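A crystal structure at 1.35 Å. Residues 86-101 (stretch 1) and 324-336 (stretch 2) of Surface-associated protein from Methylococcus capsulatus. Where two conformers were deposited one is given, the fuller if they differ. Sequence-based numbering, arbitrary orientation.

Stretch 1 (86-101) DFSGYNKSYSLAIGKT
Stretch 2 (324-336) AKGCWVNITISKP

Strand 92-99 and strand 326-334 pair antiparallel, their N-to-C directions 146° apart and their axes approaching to 4.1 Å; the two stretches together bury 1114 Å². Hydrogen-bonded pairs (Lys-92 with Ile-333, Tyr-94 with Ile-331, Leu-96 with Val-329, Ile-98 with Cys-327; CA-CA 5.4-5.8 Å) alternate with non-hydrogen-bonded pairs (Ser-93 with Thr-332, Ser-95 with Asn-330, Ala-97 with Trp-328, Gly-99 with Gly-326; CA-CA 4.0-4.2 Å).

A type II turn from Phe-87 to Tyr-90, closed by Tyr-90 N to Phe-87 O at 2.9 Å, leads into the ladder. Gly-89 (phi/psi 89/-20) suits its position because a CB would jam against the preceding carbonyl. Phe-87 (m, chi2 -90°) is buried: Ile-333 CD1 lies over one ring face, 3.7 Å from Phe-87 CG, and Phe-87 CZ meets Ile-331 CG2 at 3.5 Å. Tyr-90 (m, phi/psi 68/-177) adds CD1 to Ile-333 CG2 at 3.7 Å and CD2 to Lys-335 CD at 3.5 Å, using the aliphatic part of that lysine.

At Asn-91 (55/45) a weak bond runs from N to Ile-333 O, 2.7 Å with an angle of 118°. Lys-92 N bonds the same Ile-333 O at 3.2 Å, and Ile-333 N returns to Lys-92 O at 3.1 Å. The extended Lys-92 side chain (mttt) instead reaches back, NZ to Ser-88 O at 2.7 Å.

Ser-93 (t) donates OG to Asn-330 OD1 at 2.6 Å, while Asn-330 ND2 (chi1 t, chi2 -84°) donates to Ser-95 OG (m) at 3.1 Å, 170°. One amide thus links two serines on the same sheet face. Between them, Tyr-94 N to Ile-331 O (3.0 Å) and Ile-331 N to Tyr-94 O (2.9 Å) continue the ladder; on the other face Tyr-94 (m) sends OH to Asp-86 O at 2.9 Å.

Leu-96 exchanges N to Val-329 O (3.0 Å) and Val-329 N to Leu-96 O (2.8 Å). Its p, m rotamer brings CD2 to Val-329 CG2 (3.8 Å) and CD1 to Ile-331 CD1 (3.7 Å), packing branched apolar groups in the interior. Small Ala-97 lets its CB sit over the Trp-328 five-membered ring (m, chi2 82°), 3.8 Å from the centroid and 11° off the normal.

Ile-98 N to Cys-327 O and Cys-327 N to Ile-98 O both measure 2.9 Å. Ile-98 (p, t) sets CG1 3.8 Å from Cys-327 SG and CD1 3.8 Å from Val-329 CG1. Opposite Gly-99 (-60/141), Gly-326 (-134/152) must lack a side chain: an ideal CB would clash with Ile-98 O at 2.9 Å. Lys-100 N to Lys-325 O, 3.1 Å, ends the pairing.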

# COMPACT_ATOMS: atom_id res chain seq x y z
N ASP A 86 -1.52 -8.63 12.24
CA ASP A 86 -1.43 -7.64 13.30
C ASP A 86 0.00 -7.63 13.81
O ASP A 86 0.47 -8.62 14.40
CB ASP A 86 -2.40 -8.03 14.42
CG ASP A 86 -2.38 -7.05 15.57
OD1 ASP A 86 -1.60 -6.07 15.54
OD2 ASP A 86 -3.12 -7.30 16.54
N PHE A 87 0.71 -6.53 13.60
CA PHE A 87 2.11 -6.43 14.03
C PHE A 87 2.27 -5.77 15.40
O PHE A 87 3.38 -5.46 15.81
CB PHE A 87 2.96 -5.70 12.98
CG PHE A 87 3.22 -6.50 11.73
CD1 PHE A 87 4.33 -7.33 11.64
CD2 PHE A 87 2.37 -6.40 10.63
CE1 PHE A 87 4.57 -8.07 10.48
CE2 PHE A 87 2.60 -7.13 9.47
CZ PHE A 87 3.70 -7.97 9.40
N SER A 88 1.15 -5.53 16.09
CA SER A 88 1.22 -4.88 17.41
C SER A 88 2.16 -5.64 18.34
O SER A 88 2.11 -6.86 18.40
CB SER A 88 -0.18 -4.79 18.03
OG SER A 88 -1.08 -4.05 17.19
N GLY A 89 3.00 -4.90 19.06
CA GLY A 89 3.99 -5.49 19.96
C GLY A 89 5.31 -5.79 19.26
O GLY A 89 6.35 -5.95 19.91
N TYR A 90 5.25 -5.86 17.93
CA TYR A 90 6.42 -6.03 17.06
C TYR A 90 7.08 -7.39 17.21
O TYR A 90 6.58 -8.26 17.94
CB TYR A 90 7.45 -4.90 17.25
CG TYR A 90 6.80 -3.53 17.30
CD1 TYR A 90 6.03 -3.07 16.24
CD2 TYR A 90 6.96 -2.69 18.41
CE1 TYR A 90 5.44 -1.83 16.27
CE2 TYR A 90 6.38 -1.44 18.45
CZ TYR A 90 5.62 -1.02 17.38
OH TYR A 90 5.03 0.22 17.42
N ASN A 91 8.18 -7.58 16.50
CA ASN A 91 8.82 -8.88 16.40
C ASN A 91 7.82 -9.93 15.92
O ASN A 91 7.70 -11.03 16.45
CB ASN A 91 9.52 -9.22 17.73
CG ASN A 91 10.54 -8.14 18.12
OD1 ASN A 91 10.55 -7.63 19.25
ND2 ASN A 91 11.38 -7.77 17.17
N LYS A 92 7.06 -9.53 14.90
CA LYS A 92 6.05 -10.38 14.29
C LYS A 92 6.30 -10.44 12.79
O LYS A 92 6.94 -9.56 12.23
CB LYS A 92 4.66 -9.85 14.60
CG LYS A 92 4.24 -10.18 16.03
CD LYS A 92 2.92 -9.53 16.41
CE LYS A 92 2.42 -10.06 17.75
NZ LYS A 92 1.14 -9.40 18.16
N SER A 93 5.83 -11.51 12.16
CA SER A 93 6.17 -11.80 10.78
C SER A 93 5.06 -12.63 10.16
O SER A 93 4.57 -13.59 10.77
CB SER A 93 7.50 -12.58 10.74
OG SER A 93 7.77 -13.06 9.43
N TYR A 94 4.65 -12.26 8.94
CA TYR A 94 3.59 -12.96 8.22
C TYR A 94 3.97 -13.10 6.76
O TYR A 94 4.61 -12.22 6.20
CB TYR A 94 2.27 -12.18 8.30
CG TYR A 94 1.74 -11.98 9.70
CD1 TYR A 94 0.89 -12.91 10.29
CD2 TYR A 94 2.09 -10.85 10.42
CE1 TYR A 94 0.42 -12.71 11.58
CE2 TYR A 94 1.62 -10.64 11.70
CZ TYR A 94 0.78 -11.58 12.27
OH TYR A 94 0.29 -11.39 13.53
N SER A 95 3.54 -14.20 6.16
CA SER A 95 3.79 -14.47 4.74
C SER A 95 2.52 -14.34 3.93
O SER A 95 1.44 -14.74 4.37
CB SER A 95 4.41 -15.86 4.56
OG SER A 95 5.75 -15.88 5.05
N LEU A 96 2.66 -13.79 2.72
CA LEU A 96 1.52 -13.56 1.84
C LEU A 96 2.04 -13.31 0.42
O LEU A 96 3.24 -13.07 0.22
CB LEU A 96 0.63 -12.40 2.34
CG LEU A 96 1.24 -11.04 2.75
CD1 LEU A 96 2.10 -11.14 4.00
CD2 LEU A 96 2.02 -10.36 1.63
N ALA A 97 1.15 -13.41 -0.56
CA ALA A 97 1.51 -13.17 -1.95
C ALA A 97 1.09 -11.79 -2.44
O ALA A 97 0.00 -11.29 -2.10
CB ALA A 97 0.94 -14.25 -2.84
N ILE A 98 1.96 -11.18 -3.24
CA ILE A 98 1.71 -9.85 -3.81
C ILE A 98 1.77 -9.89 -5.33
O ILE A 98 2.64 -10.55 -5.90
CB ILE A 98 2.68 -8.78 -3.25
CG1 ILE A 98 4.14 -9.22 -3.39
CG2 ILE A 98 2.33 -8.49 -1.78
CD1 ILE A 98 5.13 -8.19 -2.93
N GLY A 99 0.84 -9.20 -5.97
CA GLY A 99 0.76 -9.21 -7.43
C GLY A 99 2.00 -8.68 -8.12
O GLY A 99 2.63 -7.73 -7.67
N LYS A 100 2.35 -9.33 -9.22
CA LYS A 100 3.51 -9.00 -10.05
C LYS A 100 3.87 -7.51 -10.17
O LYS A 100 5.02 -7.12 -9.97
CB LYS A 100 3.30 -9.61 -11.44
CG LYS A 100 4.53 -9.61 -12.31
CD LYS A 100 4.21 -10.09 -13.72
CE LYS A 100 3.89 -11.57 -13.75
NZ LYS A 100 3.80 -12.12 -15.14
N THR A 101 2.89 -6.67 -10.54
CA THR A 101 3.16 -5.25 -10.76
C THR A 101 2.43 -4.35 -9.77
O THR A 101 2.32 -3.14 -9.98
CB THR A 101 2.76 -4.82 -12.19
OG1 THR A 101 1.38 -5.15 -12.42
CG2 THR A 101 3.61 -5.54 -13.23
N ALA A 324 3.01 -18.47 -9.49
CA ALA A 324 1.74 -17.76 -9.55
C ALA A 324 1.87 -16.35 -10.11
O ALA A 324 2.97 -15.90 -10.44
CB ALA A 324 1.07 -17.73 -8.17
N LYS A 325 0.74 -15.65 -10.23
CA LYS A 325 0.73 -14.27 -10.72
C LYS A 325 1.09 -13.29 -9.61
O LYS A 325 1.11 -12.07 -9.83
CB LYS A 325 -0.63 -13.90 -11.31
CG LYS A 325 -1.02 -14.72 -12.53
CD LYS A 325 -2.37 -14.29 -13.06
CE LYS A 325 -2.79 -15.14 -14.26
NZ LYS A 325 -4.09 -14.68 -14.82
N GLY A 326 1.36 -13.83 -8.42
CA GLY A 326 1.89 -13.03 -7.30
C GLY A 326 3.05 -13.81 -6.68
O GLY A 326 3.09 -15.04 -6.77
N CYS A 327 4.00 -13.09 -6.09
CA CYS A 327 5.14 -13.72 -5.43
C CYS A 327 4.95 -13.68 -3.92
O CYS A 327 4.40 -12.72 -3.37
CB CYS A 327 6.45 -13.03 -5.84
SG CYS A 327 6.48 -11.22 -5.62
N TRP A 328 5.41 -14.74 -3.26
CA TRP A 328 5.29 -14.84 -1.81
C TRP A 328 6.41 -14.11 -1.11
O TRP A 328 7.59 -14.34 -1.37
CB TRP A 328 5.27 -16.31 -1.38
CG TRP A 328 3.93 -16.92 -1.68
CD1 TRP A 328 3.51 -17.42 -2.88
CD2 TRP A 328 2.82 -17.06 -0.77
NE1 TRP A 328 2.21 -17.87 -2.77
CE2 TRP A 328 1.77 -17.66 -1.49
CE3 TRP A 328 2.63 -16.73 0.57
CZ2 TRP A 328 0.52 -17.95 -0.90
CZ3 TRP A 328 1.39 -17.02 1.16
CH2 TRP A 328 0.37 -17.62 0.42
N VAL A 329 6.01 -13.22 -0.22
CA VAL A 329 6.97 -12.47 0.57
C VAL A 329 6.63 -12.61 2.05
O VAL A 329 5.51 -12.95 2.42
CB VAL A 329 7.00 -10.96 0.17
CG1 VAL A 329 7.44 -10.79 -1.28
CG2 VAL A 329 5.64 -10.31 0.40
N ASN A 330 7.62 -12.36 2.88
CA ASN A 330 7.42 -12.32 4.30
C ASN A 330 7.66 -10.90 4.80
O ASN A 330 8.69 -10.30 4.51
CB ASN A 330 8.35 -13.31 4.99
CG ASN A 330 8.20 -13.28 6.47
OD1 ASN A 330 8.80 -12.45 7.14
ND2 ASN A 330 7.36 -14.15 7.00
N ILE A 331 6.67 -10.37 5.51
CA ILE A 331 6.75 -9.05 6.10
C ILE A 331 7.07 -9.21 7.58
O ILE A 331 6.35 -9.92 8.29
CB ILE A 331 5.40 -8.28 5.99
CG1 ILE A 331 4.89 -8.25 4.55
CG2 ILE A 331 5.53 -6.88 6.61
CD1 ILE A 331 3.47 -7.70 4.45
N THR A 332 8.13 -8.54 8.03
CA THR A 332 8.53 -8.57 9.45
C THR A 332 8.65 -7.15 9.98
O THR A 332 9.25 -6.30 9.33
CB THR A 332 9.87 -9.30 9.63
OG1 THR A 332 9.74 -10.64 9.15
CG2 THR A 332 10.29 -9.33 11.12
N ILE A 333 8.09 -6.89 11.16
CA ILE A 333 8.38 -5.65 11.85
C ILE A 333 9.05 -6.03 13.15
O ILE A 333 8.48 -6.77 13.95
CB ILE A 333 7.13 -4.78 12.10
CG1 ILE A 333 6.51 -4.38 10.75
CG2 ILE A 333 7.52 -3.55 12.92
CD1 ILE A 333 5.23 -3.54 10.87
N SER A 334 10.26 -5.52 13.34
CA SER A 334 11.10 -5.87 14.48
C SER A 334 11.29 -4.65 15.39
O SER A 334 11.23 -3.51 14.93
CB SER A 334 12.48 -6.35 13.99
OG SER A 334 12.36 -7.34 12.98
N LYS A 335 11.51 -4.90 16.67
CA LYS A 335 11.89 -3.84 17.58
C LYS A 335 13.03 -4.38 18.44
O LYS A 335 12.82 -5.33 19.20
CB LYS A 335 10.71 -3.40 18.44
CG LYS A 335 10.97 -2.09 19.18
CD LYS A 335 9.82 -1.75 20.11
CE LYS A 335 10.01 -0.42 20.82
NZ LYS A 335 8.84 -0.12 21.69
N PRO A 336 14.24 -3.82 18.28
CA PRO A 336 14.56 -2.69 17.39
C PRO A 336 14.50 -3.05 15.91
O PRO A 336 14.47 -2.15 15.06
CB PRO A 336 16.00 -2.33 17.78
CG PRO A 336 16.27 -3.05 19.07
CD PRO A 336 15.42 -4.27 19.03
OXT PRO A 336 14.47 -4.21 15.51